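Local atomic coordinates of tRNA modification GTPase MnmE (Chlorobium tepidum, PDB entry 3GEE), a protein that probably hydrolyses GTP at a high intrinsic rate and takes part in adding a carboxymethylaminomethyl group to the wobble uridine of certain tRNAs. Residues A[139-144]-A[412-417]. Sequence-based numbering, arbitrary orientation.
Sequences DLLQAE and LRHYEA
With CG anti to the carbonyl carbon (chi1 -68°) and the chain extended beyond it, Glu144 reaches tip to tip toward His414, while Arg413, CG anti to its backbone N (chi1 -172°) and bent at chi3, comes in obliquely. Both donors converge on one oxygen. NE2 of His414 donates to OE2 of Glu144 (2.9 Å), which lies in the plane of the ring; the donor comes from the syn side, tilted out of the carboxylate plane, with ring and carboxylate nearly perpendicular. NH2 of Arg413 makes a salt-bridging hydrogen bond to the same OE2 (2.7 Å), met nearly along its C-O bond and from the opposite face of the carboxylate; OE2 lies at the guanidinium edge, near its plane. A leucine methyl lies over one face of each flat group: CD1 of Leu140 is 3.6 Å from NH1 of Arg413, and CD2 of Leu141, displaced toward the rim, makes a CH-pi contact 3.9 Å from the ring centroid of His414. The start of helix 140-151, where Asp139 and Gln142 form a capping box, meets the nearly antiparallel start of helix 412-432 through side chains, the segment axes 12.7 Å apart, inside the helical domain of MnmE. The guanidinium also donates to the carbonyls of Gln454 and Ile455, at the end of helix 441-456. An alanine in place of Glu144 would probably leave His414 NE2 without this acceptor and Arg413 without its carboxylate mate, though still bonded to those carbonyls. With His414 and both leucines buried and the charged pair partly exposed, the carboxylate probably offsets the arginine's charge and favours a proton on NE2 of His414.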
# COMPACT_ATOMS: atom_id res chain seq x y z
N ASP A 139 -3.06 -23.28 -13.10
CA ASP A 139 -3.78 -23.17 -14.39
C ASP A 139 -4.43 -21.80 -14.64
O ASP A 139 -4.42 -20.94 -13.76
CB ASP A 139 -4.77 -24.34 -14.60
CG ASP A 139 -5.99 -24.28 -13.67
OD1 ASP A 139 -6.30 -23.22 -13.10
OD2 ASP A 139 -6.65 -25.33 -13.51
N LEU A 140 -4.99 -21.61 -15.84
CA LEU A 140 -5.60 -20.33 -16.21
C LEU A 140 -6.69 -19.88 -15.27
O LEU A 140 -6.77 -18.69 -14.93
CB LEU A 140 -6.14 -20.36 -17.64
CG LEU A 140 -5.39 -19.54 -18.69
CD1 LEU A 140 -6.29 -19.30 -19.89
CD2 LEU A 140 -4.92 -18.20 -18.11
N LEU A 141 -7.54 -20.81 -14.84
CA LEU A 141 -8.56 -20.51 -13.86
C LEU A 141 -7.92 -19.97 -12.58
O LEU A 141 -8.28 -18.89 -12.10
CB LEU A 141 -9.41 -21.75 -13.54
CG LEU A 141 -10.46 -22.20 -14.56
CD1 LEU A 141 -11.10 -23.49 -14.09
CD2 LEU A 141 -11.52 -21.12 -14.80
N GLN A 142 -6.95 -20.72 -12.06
CA GLN A 142 -6.26 -20.36 -10.83
C GLN A 142 -5.50 -19.05 -10.99
O GLN A 142 -5.50 -18.22 -10.09
CB GLN A 142 -5.30 -21.47 -10.42
CG GLN A 142 -5.98 -22.72 -9.89
CD GLN A 142 -4.99 -23.84 -9.61
OE1 GLN A 142 -4.30 -24.32 -10.51
NE2 GLN A 142 -4.90 -24.24 -8.34
N ALA A 143 -4.88 -18.87 -12.15
CA ALA A 143 -4.23 -17.60 -12.48
C ALA A 143 -5.22 -16.43 -12.37
O ALA A 143 -4.98 -15.47 -11.63
CB ALA A 143 -3.62 -17.66 -13.88
N GLU A 144 -6.34 -16.54 -13.08
CA GLU A 144 -7.38 -15.51 -13.06
C GLU A 144 -7.92 -15.32 -11.65
O GLU A 144 -8.27 -14.20 -11.27
CB GLU A 144 -8.53 -15.89 -14.01
CG GLU A 144 -8.17 -15.87 -15.48
CD GLU A 144 -9.39 -16.01 -16.37
OE1 GLU A 144 -10.07 -14.99 -16.59
OE2 GLU A 144 -9.66 -17.13 -16.85
N LEU A 412 -17.02 -14.23 -19.04
CA LEU A 412 -17.49 -14.45 -20.40
C LEU A 412 -16.68 -15.52 -21.14
O LEU A 412 -17.25 -16.43 -21.76
CB LEU A 412 -17.47 -13.12 -21.15
CG LEU A 412 -18.00 -13.00 -22.58
CD1 LEU A 412 -19.52 -13.12 -22.62
CD2 LEU A 412 -17.54 -11.67 -23.16
N ARG A 413 -15.35 -15.42 -21.07
CA ARG A 413 -14.46 -16.32 -21.80
C ARG A 413 -14.82 -17.79 -21.60
O ARG A 413 -14.98 -18.54 -22.58
CB ARG A 413 -13.00 -16.08 -21.41
CG ARG A 413 -11.99 -16.84 -22.27
CD ARG A 413 -10.57 -16.65 -21.76
NE ARG A 413 -10.38 -17.19 -20.42
CZ ARG A 413 -9.97 -18.44 -20.16
NH1 ARG A 413 -9.71 -19.27 -21.16
NH2 ARG A 413 -9.82 -18.84 -18.91
N HIS A 414 -14.97 -18.20 -20.34
CA HIS A 414 -15.32 -19.58 -19.99
C HIS A 414 -16.70 -19.94 -20.53
O HIS A 414 -16.87 -20.99 -21.16
CB HIS A 414 -15.28 -19.81 -18.48
CG HIS A 414 -14.17 -19.10 -17.78
ND1 HIS A 414 -14.22 -18.78 -16.44
CD2 HIS A 414 -12.98 -18.63 -18.23
CE1 HIS A 414 -13.11 -18.16 -16.09
NE2 HIS A 414 -12.34 -18.05 -17.16
N TYR A 415 -17.67 -19.06 -20.27
CA TYR A 415 -19.05 -19.24 -20.72
C TYR A 415 -19.08 -19.57 -22.21
O TYR A 415 -19.56 -20.63 -22.60
CB TYR A 415 -19.85 -17.98 -20.40
CG TYR A 415 -21.28 -17.93 -20.92
CD1 TYR A 415 -22.28 -18.72 -20.36
CD2 TYR A 415 -21.64 -17.04 -21.94
CE1 TYR A 415 -23.60 -18.66 -20.82
CE2 TYR A 415 -22.95 -16.97 -22.41
CZ TYR A 415 -23.93 -17.78 -21.85
OH TYR A 415 -25.22 -17.69 -22.32
N GLU A 416 -18.53 -18.67 -23.02
CA GLU A 416 -18.55 -18.82 -24.48
C GLU A 416 -17.91 -20.13 -24.92
O GLU A 416 -18.39 -20.77 -25.85
CB GLU A 416 -17.87 -17.63 -25.16
CG GLU A 416 -18.77 -16.40 -25.31
CD GLU A 416 -17.99 -15.12 -25.63
OE1 GLU A 416 -16.85 -14.97 -25.13
OE2 GLU A 416 -18.54 -14.27 -26.36
N ALA A 417 -16.83 -20.51 -24.24
CA ALA A 417 -16.15 -21.77 -24.51
C ALA A 417 -17.01 -22.98 -24.13
O ALA A 417 -17.05 -23.97 -24.87
CB ALA A 417 -14.82 -21.80 -23.79